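Local coordinates for protein GNA33 (Neisseria gonorrhoeae FA 1090, PDB 2G6G) that probably cleaves the glycosidic bond between MurNAc and GlcNAc in peptidoglycan as a lytic transglycosylase of the MltA family, leaving a 1,6-anhydro bond in MurNAc, at residues G68-K73 / L330-M335; L349-F354 / Q410-G415. All blocks are in the same frame, centred on the assembly; numbering follows the deposited sequence.

Contact 1 of 2, residues G68-K73 / L330-M335; sequences GCANLK and LGTPLM
Asn71 reaches out from the last turn of helix 58-72 and its ND2 donates a hydrogen bond of 2.8 Å to the backbone O of Leu330. The contact thus docks a helix end on an irregular loop, the one between strands 313-317 and 339-341. The bond is nearly straight, 166° at the hydrogen, and falls on a lone pair of Leu330 O in the carbonyl plane; that oxygen also lies close to the plane of the Asn71 amide, so both flat groups are well placed for it. With CG anti to its own carbonyl carbon (chi1 -71°), the amide leans out from the helix across the loop, and ND2 of Asn71 also comes within 3.3 Å of Gly331 O. Beside this bond the packing is apolar and centres on Gly68. Methyl CD2 of Leu330 rests 3.5 Å from Gly68 CA, where the missing side chain lets the loop come close, and the same CD2 of Leu330 lies 4.5 Å from CG of Leu72. OG1 of Thr332 is hydrogen-bonded to the carbonyl O of Leu67, one residue before Gly68. On another face of the helix, Cys69 forms a disulfide with Cys82, which ties this helix end to helix 79-85. At the glycine, methyl CG2 of Thr332 stops 3.5 Å from Gly68 CA.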
ATOM      1  N   GLY A  68      -1.328 -12.746  -7.691  1.00 14.29           N
ATOM      2  CA  GLY A  68       0.035 -12.550  -7.224  1.00 14.70           C
ATOM      3  C   GLY A  68       1.064 -13.358  -7.995  1.00 15.26           C
ATOM      4  O   GLY A  68       2.247 -13.025  -7.992  1.00 14.60           O
ATOM      5  N   CYS A  69       0.613 -14.430  -8.646  1.00 16.07           N
ATOM      6  CA  CYS A  69       1.507 -15.379  -9.265  1.00 17.51           C
ATOM      7  C   CYS A  69       2.206 -14.818 -10.483  1.00 17.56           C
ATOM      8  O   CYS A  69       3.210 -15.361 -10.872  1.00 18.08           O
ATOM      9  CB  CYS A  69       0.823 -16.733  -9.573  1.00 17.44           C
ATOM     10  SG  CYS A  69       0.686 -17.834  -8.116  0.80 20.08           S
ATOM     11  N   ALA A  70       1.716 -13.718 -11.054  1.00 18.30           N
ATOM     12  CA  ALA A  70       2.394 -13.099 -12.206  1.00 18.91           C
ATOM     13  C   ALA A  70       3.821 -12.713 -11.822  1.00 19.58           C
ATOM     14  O   ALA A  70       4.744 -12.862 -12.622  1.00 19.87           O
ATOM     15  CB  ALA A  70       1.627 -11.879 -12.709  1.00 19.07           C
ATOM     16  N   ASN A  71       4.000 -12.229 -10.592  1.00 19.47           N
ATOM     17  CA  ASN A  71       5.338 -11.976 -10.072  1.00 19.70           C
ATOM     18  C   ASN A  71       5.848 -13.080  -9.142  1.00 19.51           C
ATOM     19  O   ASN A  71       7.022 -13.424  -9.170  1.00 18.86           O
ATOM     20  CB  ASN A  71       5.399 -10.612  -9.397  1.00 20.09           C
ATOM     21  CG  ASN A  71       5.319  -9.452 -10.403  1.00 21.23           C
ATOM     22  OD1 ASN A  71       5.561  -9.621 -11.589  1.00 21.01           O
ATOM     23  ND2 ASN A  71       4.995  -8.261  -9.906  1.00 23.27           N
ATOM     24  N   LEU A  72       4.955 -13.647  -8.336  1.00 19.79           N
ATOM     25  CA  LEU A  72       5.331 -14.669  -7.360  1.00 20.19           C
ATOM     26  C   LEU A  72       5.917 -15.930  -8.010  1.00 20.57           C
ATOM     27  O   LEU A  72       6.777 -16.573  -7.425  1.00 20.16           O
ATOM     28  CB  LEU A  72       4.123 -15.043  -6.500  1.00 19.77           C
ATOM     29  CG  LEU A  72       4.245 -15.202  -4.997  1.00 20.34           C
ATOM     30  CD1 LEU A  72       3.266 -16.277  -4.488  1.00 18.64           C
ATOM     31  CD2 LEU A  72       5.659 -15.460  -4.506  1.00 19.64           C
ATOM     32  N   LYS A  73       5.427 -16.263  -9.206  1.00 21.96           N
ATOM     33  CA  LYS A  73       5.953 -17.323 -10.095  1.00 23.17           C
ATOM     34  C   LYS A  73       7.468 -17.461 -10.061  1.00 23.70           C
ATOM     35  O   LYS A  73       8.000 -18.577 -10.069  1.00 23.72           O
ATOM     36  CB  LYS A  73       5.600 -16.978 -11.552  1.00 23.77           C
ATOM     37  CG  LYS A  73       4.594 -17.863 -12.252  1.00 26.14           C
ATOM     38  CD  LYS A  73       3.821 -17.094 -13.326  1.00 27.05           C
ATOM     39  CE  LYS A  73       4.639 -15.966 -13.946  1.00 29.48           C
ATOM     40  NZ  LYS A  73       5.528 -16.405 -15.069  1.00 28.84           N
ATOM     41  N   LEU A 330       3.995  -6.489  -3.982  1.00 14.90           N
ATOM     42  CA  LEU A 330       4.330  -7.621  -4.805  1.00 15.09           C
ATOM     43  C   LEU A 330       4.369  -7.246  -6.283  1.00 15.26           C
ATOM     44  O   LEU A 330       4.896  -7.997  -7.097  1.00 15.87           O
ATOM     45  CB  LEU A 330       3.349  -8.772  -4.566  1.00 15.08           C
ATOM     46  CG  LEU A 330       3.559 -10.097  -5.320  1.00 15.49           C
ATOM     47  CD1 LEU A 330       4.901 -10.725  -4.963  1.00 15.81           C
ATOM     48  CD2 LEU A 330       2.424 -11.088  -5.048  1.00 14.41           C
ATOM     49  N   GLY A 331       3.809  -6.091  -6.626  1.00 15.47           N
ATOM     50  CA  GLY A 331       3.878  -5.578  -8.005  1.00 16.20           C
ATOM     51  C   GLY A 331       2.669  -6.028  -8.799  1.00 16.13           C
ATOM     52  O   GLY A 331       2.658  -5.990 -10.015  1.00 16.13           O
ATOM     53  N   THR A 332       1.627  -6.380  -8.066  1.00 16.29           N
ATOM     54  CA  THR A 332       0.503  -7.135  -8.565  1.00 17.20           C
ATOM     55  C   THR A 332      -0.845  -6.498  -8.091  1.00 16.71           C
ATOM     56  O   THR A 332      -0.918  -5.987  -6.977  1.00 16.68           O
ATOM     57  CB  THR A 332       0.758  -8.607  -8.084  1.00 17.23           C
ATOM     58  OG1 THR A 332       0.949  -9.479  -9.212  1.00 18.97           O
ATOM     59  CG2 THR A 332      -0.234  -9.100  -7.085  1.00 18.14           C
ATOM     60  N   PRO A 333      -1.903  -6.504  -8.939  1.00 16.67           N
ATOM     61  CA  PRO A 333      -3.179  -5.862  -8.544  1.00 16.32           C
ATOM     62  C   PRO A 333      -3.921  -6.590  -7.408  1.00 16.11           C
ATOM     63  O   PRO A 333      -4.027  -7.824  -7.412  1.00 16.52           O
ATOM     64  CB  PRO A 333      -4.011  -5.902  -9.828  1.00 16.75           C
ATOM     65  CG  PRO A 333      -3.441  -7.093 -10.617  1.00 17.28           C
ATOM     66  CD  PRO A 333      -1.975  -7.130 -10.280  1.00 16.99           C
ATOM     67  N   LEU A 334      -4.455  -5.836  -6.452  1.00 15.52           N
ATOM     68  CA  LEU A 334      -5.062  -6.424  -5.248  1.00 14.71           C
ATOM     69  C   LEU A 334      -6.550  -6.692  -5.387  1.00 14.40           C
ATOM     70  O   LEU A 334      -7.294  -5.842  -5.880  1.00 13.71           O
ATOM     71  CB  LEU A 334      -4.856  -5.493  -4.043  1.00 14.59           C
ATOM     72  CG  LEU A 334      -3.445  -5.025  -3.723  1.00 14.42           C
ATOM     73  CD1 LEU A 334      -3.492  -4.078  -2.508  1.00 15.08           C
ATOM     74  CD2 LEU A 334      -2.486  -6.183  -3.488  1.00 12.28           C
HETATM   75  N   MSE A 335      -6.985  -7.863  -4.918  1.00 14.72           N
HETATM   76  CA  MSE A 335      -8.410  -8.201  -4.867  1.00 14.96           C
HETATM   77  C   MSE A 335      -9.068  -7.712  -3.580  1.00 14.01           C
HETATM   78  O   MSE A 335      -8.625  -8.048  -2.491  1.00 13.53           O
HETATM   79  CB  MSE A 335      -8.606  -9.711  -4.951  1.00 15.14           C
HETATM   80  CG  MSE A 335     -10.072 -10.157  -4.918  1.00 15.11           C
HETATM   81 SE   MSE A 335     -10.163 -12.039  -5.428  0.70 18.09          SE
HETATM   82  CE  MSE A 335      -9.416 -11.808  -7.195  1.00 17.91           C
TER

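Contact 2 of 2, residues L349-F354 / Q410-G415; sequences LGAPLF and QLLPNG
Strands 352-354 and 410-413 run antiparallel but are well twisted, with 147° between their directions and 4.8 Å between their axes at the closest. Leu353 and Gln410 form a non-hydrogen-bonded pair, CA to CA 4.6 Å; next to it Leu411 N donates to Pro352 O over 2.8 Å, almost straight at the hydrogen, although the donor is tilted 22° from the carbonyl plane. Pro352 has no N-H to offer in return, and its ring instead lies alongside Leu411, with Pro352 CB 3.9 Å from Leu411 CB. CD of Pro352 lies 3.5 Å from Leu411 O. The side chains of Leu353 and Gln410 share a face of the sheet, and methyl CD2 of Leu353 folds back to 3.9 Å from Gln410 CA. Gln410, CG anti to its backbone N (chi1 175°) and extended beyond, carries its amide past the methyl of Ala351, and its OE1 accepts from Thr348 N. CB of Ala351 also meets CD2 of Leu412 at 4.0 Å. Both segments belong to the 3D domain, related to double-psi beta-barrels. Strand 352-358 runs between strands 403-413 and 365-374, while Pro352 and Leu411 together pack on Leu369 of strand 365-374 and Phe103 of strand 103-110.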
ATOM      1  N   LEU A 349       6.250 -12.342   1.687  1.00 13.77           N
ATOM      2  CA  LEU A 349       5.405 -11.672   0.701  1.00 14.88           C
ATOM      3  C   LEU A 349       4.865 -12.654  -0.303  1.00 14.98           C
ATOM      4  O   LEU A 349       5.628 -13.448  -0.891  1.00 15.88           O
ATOM      5  CB  LEU A 349       6.181 -10.556  -0.015  1.00 15.08           C
ATOM      6  CG  LEU A 349       5.352  -9.585  -0.868  1.00 14.84           C
ATOM      7  CD1 LEU A 349       4.578  -8.621   0.010  1.00  9.47           C
ATOM      8  CD2 LEU A 349       6.276  -8.815  -1.832  1.00 16.24           C
ATOM      9  N   GLY A 350       3.543 -12.618  -0.499  1.00 15.47           N
ATOM     10  CA  GLY A 350       2.870 -13.520  -1.431  1.00 13.97           C
ATOM     11  C   GLY A 350       2.150 -14.695  -0.791  1.00 14.72           C
ATOM     12  O   GLY A 350       1.288 -15.320  -1.435  1.00 15.21           O
ATOM     13  N   ALA A 351       2.464 -14.968   0.480  1.00 14.68           N
ATOM     14  CA  ALA A 351       1.876 -16.088   1.220  1.00 13.89           C
ATOM     15  C   ALA A 351       0.393 -15.902   1.456  1.00 13.53           C
ATOM     16  O   ALA A 351      -0.036 -14.803   1.833  1.00 12.66           O
ATOM     17  CB  ALA A 351       2.547 -16.245   2.584  1.00 13.45           C
ATOM     18  N   PRO A 352      -0.393 -16.992   1.281  1.00 12.42           N
ATOM     19  CA  PRO A 352      -1.735 -17.011   1.884  1.00 11.64           C
ATOM     20  C   PRO A 352      -1.644 -16.847   3.403  1.00 11.23           C
ATOM     21  O   PRO A 352      -0.799 -17.454   4.068  1.00 10.09           O
ATOM     22  CB  PRO A 352      -2.256 -18.414   1.556  1.00 11.43           C
ATOM     23  CG  PRO A 352      -1.440 -18.875   0.343  1.00 11.22           C
ATOM     24  CD  PRO A 352      -0.089 -18.229   0.534  1.00 12.14           C
ATOM     25  N   LEU A 353      -2.562 -16.067   3.943  1.00 10.72           N
ATOM     26  CA  LEU A 353      -2.571 -15.738   5.342  1.00 11.98           C
ATOM     27  C   LEU A 353      -4.007 -15.962   5.831  1.00 11.80           C
ATOM     28  O   LEU A 353      -4.913 -15.262   5.409  1.00 12.57           O
ATOM     29  CB  LEU A 353      -2.198 -14.251   5.510  1.00 11.34           C
ATOM     30  CG  LEU A 353      -1.136 -13.750   6.477  1.00 15.59           C
ATOM     31  CD1 LEU A 353      -1.506 -12.340   7.011  1.00 12.25           C
ATOM     32  CD2 LEU A 353      -0.867 -14.687   7.650  1.00 16.39           C
ATOM     33  N   PHE A 354      -4.220 -16.922   6.713  1.00 10.87           N
ATOM     34  CA  PHE A 354      -5.539 -17.083   7.293  1.00 10.46           C
ATOM     35  C   PHE A 354      -5.590 -16.089   8.410  1.00 10.10           C
ATOM     36  O   PHE A 354      -4.697 -16.088   9.263  1.00 10.36           O
ATOM     37  CB  PHE A 354      -5.771 -18.503   7.829  1.00  9.93           C
ATOM     38  CG  PHE A 354      -7.203 -18.787   8.134  1.00 10.48           C
ATOM     39  CD1 PHE A 354      -8.088 -19.070   7.116  1.00 10.98           C
ATOM     40  CD2 PHE A 354      -7.673 -18.749   9.426  1.00 10.99           C
ATOM     41  CE1 PHE A 354      -9.404 -19.310   7.379  1.00 10.41           C
ATOM     42  CE2 PHE A 354      -9.013 -18.988   9.687  1.00 10.84           C
ATOM     43  CZ  PHE A 354      -9.865 -19.270   8.652  1.00 11.28           C
ATOM     44  N   GLN A 410       0.215 -18.312   8.610  1.00  8.39           N
ATOM     45  CA  GLN A 410       0.852 -18.151   7.310  1.00  9.21           C
ATOM     46  C   GLN A 410       0.951 -19.512   6.635  1.00  9.07           C
ATOM     47  O   GLN A 410       1.507 -20.446   7.209  1.00  8.94           O
ATOM     48  CB  GLN A 410       2.247 -17.538   7.509  1.00 10.35           C
ATOM     49  CG  GLN A 410       3.088 -17.421   6.259  1.00 10.92           C
ATOM     50  CD  GLN A 410       4.391 -16.661   6.469  1.00  9.34           C
ATOM     51  OE1 GLN A 410       4.868 -16.045   5.552  1.00 10.72           O
ATOM     52  NE2 GLN A 410       4.969 -16.718   7.667  1.00  8.17           N
ATOM     53  N   LEU A 411       0.381 -19.639   5.435  1.00  9.10           N
ATOM     54  CA  LEU A 411       0.483 -20.884   4.686  1.00  8.95           C
ATOM     55  C   LEU A 411       1.662 -20.775   3.751  1.00  8.67           C
ATOM     56  O   LEU A 411       1.793 -19.805   3.009  1.00  9.08           O
ATOM     57  CB  LEU A 411      -0.819 -21.200   3.922  1.00  8.46           C
ATOM     58  CG  LEU A 411      -1.961 -21.962   4.648  1.00  9.35           C
ATOM     59  CD1 LEU A 411      -2.502 -21.195   5.854  1.00  9.77           C
ATOM     60  CD2 LEU A 411      -3.065 -22.159   3.608  1.00  9.48           C
ATOM     61  N   LEU A 412       2.544 -21.756   3.798  1.00  8.87           N
ATOM     62  CA  LEU A 412       3.680 -21.773   2.869  1.00  8.59           C
ATOM     63  C   LEU A 412       3.729 -23.090   2.137  1.00  8.75           C
ATOM     64  O   LEU A 412       3.290 -24.093   2.672  1.00  9.02           O
ATOM     65  CB  LEU A 412       5.010 -21.489   3.596  1.00  8.21           C
ATOM     66  CG  LEU A 412       5.068 -20.135   4.308  1.00  6.88           C
ATOM     67  CD1 LEU A 412       6.124 -20.107   5.415  1.00  6.52           C
ATOM     68  CD2 LEU A 412       5.288 -19.011   3.291  1.00  3.00           C
ATOM     69  N   PRO A 413       4.279 -23.091   0.911  1.00  8.98           N
ATOM     70  CA  PRO A 413       4.459 -24.299   0.133  1.00  9.14           C
ATOM     71  C   PRO A 413       5.155 -25.363   0.965  1.00 10.27           C
ATOM     72  O   PRO A 413       6.055 -25.035   1.763  1.00 10.01           O
ATOM     73  CB  PRO A 413       5.370 -23.845  -0.995  1.00  9.88           C
ATOM     74  CG  PRO A 413       5.045 -22.417  -1.199  1.00  7.79           C
ATOM     75  CD  PRO A 413       4.783 -21.905   0.194  1.00  9.02           C
ATOM     76  N   ASN A 414       4.725 -26.620   0.803  1.00  9.57           N
ATOM     77  CA  ASN A 414       5.218 -27.710   1.647  1.00 10.18           C
ATOM     78  C   ASN A 414       6.738 -27.799   1.666  1.00 10.74           C
ATOM     79  O   ASN A 414       7.372 -27.913   0.607  1.00  9.88           O
ATOM     80  CB  ASN A 414       4.643 -29.049   1.156  1.00  9.61           C
ATOM     81  CG  ASN A 414       3.163 -29.142   1.379  1.00  9.46           C
ATOM     82  OD1 ASN A 414       2.640 -28.540   2.321  1.00  9.42           O
ATOM     83  ND2 ASN A 414       2.472 -29.890   0.534  1.00  8.26           N
ATOM     84  N   GLY A 415       7.318 -27.748   2.860  1.00 10.80           N
ATOM     85  CA  GLY A 415       8.770 -27.802   2.988  1.00 11.87           C
ATOM     86  C   GLY A 415       9.440 -26.449   3.074  1.00 12.54           C
ATOM     87  O   GLY A 415      10.564 -26.362   3.527  1.00 12.96           O
TER

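From the N terminus, helix 58-72 comes first, and contact 1 binds its end to a loop 257 residues further on, closing a long excursion that takes in the MltA-specific insert domain. Contact 2 follows in series, neither nested nor crossed: it opens at residue 349 and closes a much shorter loop of 55 residues, returning near the C terminus by way of strands 365-374 and 384-391 and helix 393-401. Their centres lie 14 Å apart, and the two touch directly: Leu349 CD2 packs on Leu330 CA, and Leu72 CD1 on Gly350 O. The C-terminal end of helix 58-72 is thereby joined to the turn that leads into strand 352-358 of the 3D domain.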